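Long-range contact in cellulose biosynthesis protein BcsG (PDB 5OLT), which is required for cellulose biosynthesis, its zinc-bearing extramembrane domain, the part described here, belonging to the alkaline phosphatase family: residues A[178-188]-A[217-226]. Residues are numbered along the deposited sequence; the frame is centred on the assembly and turned at random.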
ATOM      1  N   THR A 178     -24.228  -6.957  -5.879  1.00 14.73           N
ATOM      2  CA  THR A 178     -23.848  -6.820  -4.480  1.00 14.50           C
ATOM      3  C   THR A 178     -23.316  -8.156  -3.968  1.00 13.91           C
ATOM      4  O   THR A 178     -23.967  -9.218  -4.108  1.00 17.64           O
ATOM      5  CB  THR A 178     -25.082  -6.393  -3.682  1.00 16.75           C
ATOM      6  OG1 THR A 178     -25.406  -5.056  -4.063  1.00 19.12           O
ATOM      7  CG2 THR A 178     -24.824  -6.391  -2.183  1.00 16.90           C
ATOM      8  N   ALA A 179     -22.111  -8.132  -3.403  1.00 12.16           N
ATOM      9  CA  ALA A 179     -21.514  -9.325  -2.804  1.00 11.93           C
ATOM     10  C   ALA A 179     -21.831  -9.459  -1.313  1.00 10.60           C
ATOM     11  O   ALA A 179     -22.047 -10.598  -0.813  1.00 13.08           O
ATOM     12  CB  ALA A 179     -20.032  -9.261  -3.007  1.00 13.33           C
ATOM     13  N   LEU A 180     -21.819  -8.329  -0.606  1.00 11.05           N
ATOM     14  CA  LEU A 180     -22.007  -8.274   0.839  1.00 10.95           C
ATOM     15  C   LEU A 180     -22.801  -7.028   1.168  1.00 11.73           C
ATOM     16  O   LEU A 180     -22.810  -6.065   0.425  1.00 13.29           O
ATOM     17  CB  LEU A 180     -20.656  -8.194   1.595  1.00 11.28           C
ATOM     18  CG  LEU A 180     -19.722  -9.409   1.423  1.00 11.17           C
ATOM     19  CD1 LEU A 180     -18.281  -9.006   1.734  1.00 12.47           C
ATOM     20  CD2 LEU A 180     -20.173 -10.562   2.312  1.00 12.95           C
ATOM     21  N   LEU A 181     -23.436  -7.046   2.333  1.00 12.29           N
ATOM     22  CA  LEU A 181     -23.891  -5.809   2.966  1.00 13.95           C
ATOM     23  C   LEU A 181     -22.954  -5.432   4.076  1.00 14.24           C
ATOM     24  O   LEU A 181     -22.492  -6.298   4.847  1.00 15.71           O
ATOM     25  CB  LEU A 181     -25.340  -5.920   3.442  1.00 15.86           C
ATOM     26  CG  LEU A 181     -26.300  -6.091   2.260  1.00 16.57           C
ATOM     27  CD1 LEU A 181     -27.725  -6.266   2.820  1.00 21.56           C
ATOM     28  CD2 LEU A 181     -26.256  -4.966   1.202  1.00 18.46           C
ATOM     29  N   SER A 182     -22.656  -4.136   4.152  1.00 18.21           N
ATOM     30  CA  SER A 182     -21.574  -3.715   4.979  1.00 21.45           C
ATOM     31  C   SER A 182     -22.103  -3.557   6.356  1.00 25.26           C
ATOM     32  O   SER A 182     -23.314  -3.623   6.602  1.00 23.28           O
ATOM     33  CB  SER A 182     -20.873  -2.446   4.460  1.00 27.31           C
ATOM     34  OG  SER A 182     -21.721  -1.335   4.605  1.00 29.97           O
ATOM     35  N   PHE A 183     -21.148  -3.456   7.270  1.00 29.57           N
ATOM     36  CA  PHE A 183     -21.392  -3.159   8.677  1.00 30.09           C
ATOM     37  C   PHE A 183     -22.268  -1.905   8.880  1.00 30.31           C
ATOM     38  O   PHE A 183     -22.890  -1.776   9.929  1.00 35.28           O
ATOM     39  CB  PHE A 183     -20.035  -3.006   9.382  1.00 31.56           C
ATOM     40  CG  PHE A 183     -19.128  -2.006   8.720  1.00 32.18           C
ATOM     41  CD1 PHE A 183     -18.373  -2.361   7.576  1.00 30.50           C
ATOM     42  CD2 PHE A 183     -19.039  -0.701   9.209  1.00 32.89           C
ATOM     43  CE1 PHE A 183     -17.563  -1.420   6.939  1.00 36.24           C
ATOM     44  CE2 PHE A 183     -18.218   0.230   8.588  1.00 34.33           C
ATOM     45  CZ  PHE A 183     -17.475  -0.129   7.452  1.00 33.26           C
ATOM     46  N   ASP A 184     -22.317  -1.005   7.878  1.00 30.45           N
ATOM     47  CA  ASP A 184     -23.224   0.176   7.905  1.00 29.35           C
ATOM     48  C   ASP A 184     -24.549   0.006   7.104  1.00 29.32           C
ATOM     49  O   ASP A 184     -25.337   0.931   7.014  1.00 29.17           O
ATOM     50  CB  ASP A 184     -22.469   1.505   7.559  1.00 35.39           C
ATOM     51  CG  ASP A 184     -22.449   1.843   6.039  1.00 38.52           C
ATOM     52  OD1 ASP A 184     -22.704   0.954   5.197  1.00 36.06           O
ATOM     53  OD2 ASP A 184     -22.185   3.028   5.675  1.00 33.40           O
ATOM     54  N   GLY A 185     -24.772  -1.178   6.535  1.00 25.80           N
ATOM     55  CA  GLY A 185     -25.995  -1.473   5.750  1.00 22.15           C
ATOM     56  C   GLY A 185     -25.908  -1.223   4.226  1.00 24.06           C
ATOM     57  O   GLY A 185     -26.790  -1.630   3.440  1.00 26.16           O
ATOM     58  N   SER A 186     -24.854  -0.551   3.800  1.00 21.83           N
ATOM     59  CA  SER A 186     -24.712  -0.233   2.406  1.00 17.64           C
ATOM     60  C   SER A 186     -23.999  -1.376   1.658  1.00 14.53           C
ATOM     61  O   SER A 186     -23.418  -2.281   2.270  1.00 17.34           O
ATOM     62  CB  SER A 186     -23.999   1.107   2.199  1.00 21.39           C
ATOM     63  OG  SER A 186     -22.691   1.023   2.687  1.00 23.43           O
ATOM     64  N   PRO A 187     -24.080  -1.357   0.331  1.00 15.16           N
ATOM     65  CA  PRO A 187     -23.556  -2.498  -0.404  1.00 14.88           C
ATOM     66  C   PRO A 187     -22.045  -2.537  -0.498  1.00 14.74           C
ATOM     67  O   PRO A 187     -21.372  -1.494  -0.570  1.00 15.23           O
ATOM     68  CB  PRO A 187     -24.122  -2.310  -1.821  1.00 18.38           C
ATOM     69  CG  PRO A 187     -25.247  -1.375  -1.691  1.00 23.52           C
ATOM     70  CD  PRO A 187     -24.903  -0.481  -0.529  1.00 18.43           C
ATOM     71  N   VAL A 188     -21.520  -3.755  -0.502  1.00 13.25           N
ATOM     72  CA  VAL A 188     -20.151  -3.981  -0.985  1.00 12.31           C
ATOM     73  C   VAL A 188     -20.310  -4.739  -2.297  1.00 10.10           C
ATOM     74  O   VAL A 188     -20.856  -5.873  -2.313  1.00 12.02           O
ATOM     75  CB  VAL A 188     -19.304  -4.774   0.021  1.00 13.04           C
ATOM     76  CG1 VAL A 188     -17.873  -4.861  -0.530  1.00 14.58           C
ATOM     77  CG2 VAL A 188     -19.329  -4.086   1.383  1.00 14.49           C
ATOM     78  N   LEU A 217     -13.526  -2.954   0.416  1.00  9.36           N
ATOM     79  CA  LEU A 217     -14.006  -3.145   1.775  1.00 11.50           C
ATOM     80  C   LEU A 217     -14.505  -4.562   2.196  1.00 10.31           C
ATOM     81  O   LEU A 217     -14.972  -4.701   3.327  1.00 11.34           O
ATOM     82  CB  LEU A 217     -15.219  -2.163   1.933  1.00 14.20           C
ATOM     83  CG  LEU A 217     -15.528  -1.652   3.322  1.00 16.41           C
ATOM     84  CD1 LEU A 217     -14.364  -0.802   3.837  1.00 21.34           C
ATOM     85  CD2 LEU A 217     -16.822  -0.843   3.311  1.00 21.58           C
ATOM     86  N   PRO A 218     -14.408  -5.617   1.342  1.00  9.22           N
ATOM     87  CA  PRO A 218     -15.128  -6.833   1.761  1.00  9.68           C
ATOM     88  C   PRO A 218     -14.624  -7.479   3.049  1.00  9.64           C
ATOM     89  O   PRO A 218     -15.399  -8.180   3.709  1.00 10.09           O
ATOM     90  CB  PRO A 218     -14.944  -7.773   0.573  1.00 10.55           C
ATOM     91  CG  PRO A 218     -13.642  -7.362  -0.016  1.00  9.83           C
ATOM     92  CD  PRO A 218     -13.665  -5.847   0.084  1.00  9.02           C
ATOM     93  N   LEU A 219     -13.352  -7.260   3.402  1.00  9.07           N
ATOM     94  CA  LEU A 219     -12.788  -7.925   4.578  1.00 10.13           C
ATOM     95  C   LEU A 219     -13.049  -7.139   5.856  1.00 10.41           C
ATOM     96  O   LEU A 219     -12.679  -7.588   6.927  1.00 11.14           O
ATOM     97  CB  LEU A 219     -11.286  -8.163   4.387  1.00 10.36           C
ATOM     98  CG  LEU A 219     -10.956  -8.928   3.107  1.00  9.74           C
ATOM     99  CD1 LEU A 219      -9.443  -9.177   3.091  1.00 10.36           C
ATOM    100  CD2 LEU A 219     -11.744 -10.231   2.934  1.00 11.94           C
ATOM    101  N   HIS A 220     -13.702  -5.966   5.763  1.00 10.25           N
ATOM    102  CA  HIS A 220     -13.996  -5.210   6.985  1.00 11.32           C
ATOM    103  C   HIS A 220     -14.925  -5.983   7.915  1.00 12.94           C
ATOM    104  O   HIS A 220     -15.831  -6.672   7.473  1.00 11.86           O
ATOM    105  CB  HIS A 220     -14.632  -3.876   6.625  1.00 13.31           C
ATOM    106  CG  HIS A 220     -14.691  -2.893   7.776  1.00 14.39           C
ATOM    107  ND1 HIS A 220     -15.526  -3.048   8.879  1.00 16.31           N
ATOM    108  CD2 HIS A 220     -14.019  -1.743   7.982  1.00 15.04           C
ATOM    109  CE1 HIS A 220     -15.387  -2.010   9.684  1.00 17.89           C
ATOM    110  NE2 HIS A 220     -14.484  -1.199   9.158  1.00 16.09           N
ATOM    111  N   ASP A 221     -14.690  -5.859   9.224  1.00 12.83           N
ATOM    112  CA  ASP A 221     -15.551  -6.487  10.216  1.00 15.14           C
ATOM    113  C   ASP A 221     -17.036  -6.082  10.014  1.00 14.91           C
ATOM    114  O   ASP A 221     -17.346  -4.961   9.592  1.00 16.75           O
ATOM    115  CB  ASP A 221     -15.078  -6.113  11.629  1.00 19.53           C
ATOM    116  CG  ASP A 221     -15.501  -7.136  12.672  1.00 26.76           C
ATOM    117  OD1 ASP A 221     -16.137  -8.190  12.325  1.00 29.66           O
ATOM    118  OD2 ASP A 221     -15.184  -6.871  13.852  1.00 31.87           O
ATOM    119  N   GLY A 222     -17.931  -7.019  10.290  1.00 15.10           N
ATOM    120  CA  GLY A 222     -19.354  -6.713  10.271  1.00 15.63           C
ATOM    121  C   GLY A 222     -20.055  -6.912   8.946  1.00 17.51           C
ATOM    122  O   GLY A 222     -21.257  -6.727   8.868  1.00 20.15           O
ATOM    123  N   ASN A 223     -19.317  -7.247   7.888  1.00 14.83           N
ATOM    124  CA  ASN A 223     -19.932  -7.483   6.583  1.00 12.89           C
ATOM    125  C   ASN A 223     -20.598  -8.836   6.561  1.00 12.91           C
ATOM    126  O   ASN A 223     -20.091  -9.816   7.114  1.00 16.21           O
ATOM    127  CB  ASN A 223     -18.890  -7.454   5.479  1.00 13.21           C
ATOM    128  CG  ASN A 223     -18.346  -6.059   5.224  1.00 14.70           C
ATOM    129  OD1 ASN A 223     -18.872  -5.049   5.732  1.00 18.48           O
ATOM    130  ND2 ASN A 223     -17.282  -5.989   4.448  1.00 14.86           N
ATOM    131  N   HIS A 224     -21.750  -8.899   5.903  1.00 12.49           N
ATOM    132  CA  HIS A 224     -22.516 -10.147   5.834  1.00 12.78           C
ATOM    133  C   HIS A 224     -23.103 -10.394   4.456  1.00 11.57           C
ATOM    134  O   HIS A 224     -23.284  -9.471   3.685  1.00 13.40           O
ATOM    135  CB  HIS A 224     -23.616 -10.148   6.882  1.00 18.39           C
ATOM    136  CG  HIS A 224     -24.485  -8.938   6.859  1.00 20.97           C
ATOM    137  ND1 HIS A 224     -24.142  -7.761   7.502  1.00 23.11           N
ATOM    138  CD2 HIS A 224     -25.684  -8.706   6.259  1.00 23.09           C
ATOM    139  CE1 HIS A 224     -25.098  -6.858   7.302  1.00 24.97           C
ATOM    140  NE2 HIS A 224     -26.038  -7.403   6.547  1.00 25.95           N
ATOM    141  N   PHE A 225     -23.359 -11.661   4.127  1.00 11.15           N
ATOM    142  CA  PHE A 225     -24.093 -11.960   2.899  1.00 13.05           C
ATOM    143  C   PHE A 225     -25.527 -11.416   3.030  1.00 13.53           C
ATOM    144  O   PHE A 225     -26.062 -11.386   4.137  1.00 15.00           O
ATOM    145  CB  PHE A 225     -24.110 -13.453   2.623  1.00 13.58           C
ATOM    146  CG  PHE A 225     -22.762 -14.008   2.304  1.00 13.48           C
ATOM    147  CD1 PHE A 225     -22.049 -13.560   1.191  1.00 13.97           C
ATOM    148  CD2 PHE A 225     -22.179 -14.969   3.136  1.00 15.04           C
ATOM    149  CE1 PHE A 225     -20.784 -14.084   0.911  1.00 14.97           C
ATOM    150  CE2 PHE A 225     -20.925 -15.495   2.855  1.00 15.83           C
ATOM    151  CZ  PHE A 225     -20.223 -15.035   1.752  1.00 15.36           C
ATOM    152  N   PRO A 226     -26.122 -10.932   1.916  1.00 14.39           N
ATOM    153  CA  PRO A 226     -27.461 -10.329   2.030  1.00 15.50           C
ATOM    154  C   PRO A 226     -28.413 -11.334   2.635  1.00 14.96           C
ATOM    155  O   PRO A 226     -28.428 -12.499   2.260  1.00 15.79           O
ATOM    156  CB  PRO A 226     -27.819 -10.019   0.577  1.00 17.93           C
ATOM    157  CG  PRO A 226     -26.487  -9.764  -0.079  1.00 18.32           C
ATOM    158  CD  PRO A 226     -25.539 -10.746   0.566  1.00 15.90           C
TER
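A two-stranded antiparallel hairpin, 178-181 with 187-189, meets the loop that follows strand 210-216, and one backbone bridge and a side-chain amide join it to this loop, whose His220 lies close to the zinc ion. Leu181 and His224 form the hydrogen-bonded antiparallel pair: Leu181 N donates to His224 O (2.8 Å) and His224 N returns a bond to Leu181 O. The His224 ring folds back over that bridge, because its CG sits between the backbone N and the carbonyl carbon (chi1 52°), and one ring face lies over Leu181 O.

Beyond the bridge, the Asn223 amide ties the two segments together. Its OD1 accepts from Phe183 N (3.2 Å), the donor in the plane of the amide carbonyl though the N-H is bent at 141°, while ND2 donates to Pro218 O from above that carbonyl's plane, holding the amide against its own loop. Phe183 lies alongside this amide, with OD1 at the ring edge, and offers one face to His220. The two rings make an offset stack, centroids 3.7 Å apart and planes at 14°. His220 ND1 donates to Asp221 O in the plane of the ring (2.7 Å), which fixes the rotation of the imidazole; NE2 is hydrogen-bonded to a citric acid molecule, probably from the crystallisation liquor, and the side chain lies about 5 Å from the zinc ion at the nearest atoms. Phe153 meets Phe183 edge-to-face.

Leu180 spreads between Pro218 CB, met by CD1 (3.7 Å), and Phe225 CD1, near CD2. Gly222, at the third position of a type II turn, leaves room for Phe183 CB. The whole is a hairpin packed on a turn-rich loop that carries a histidine to the border of the zinc site.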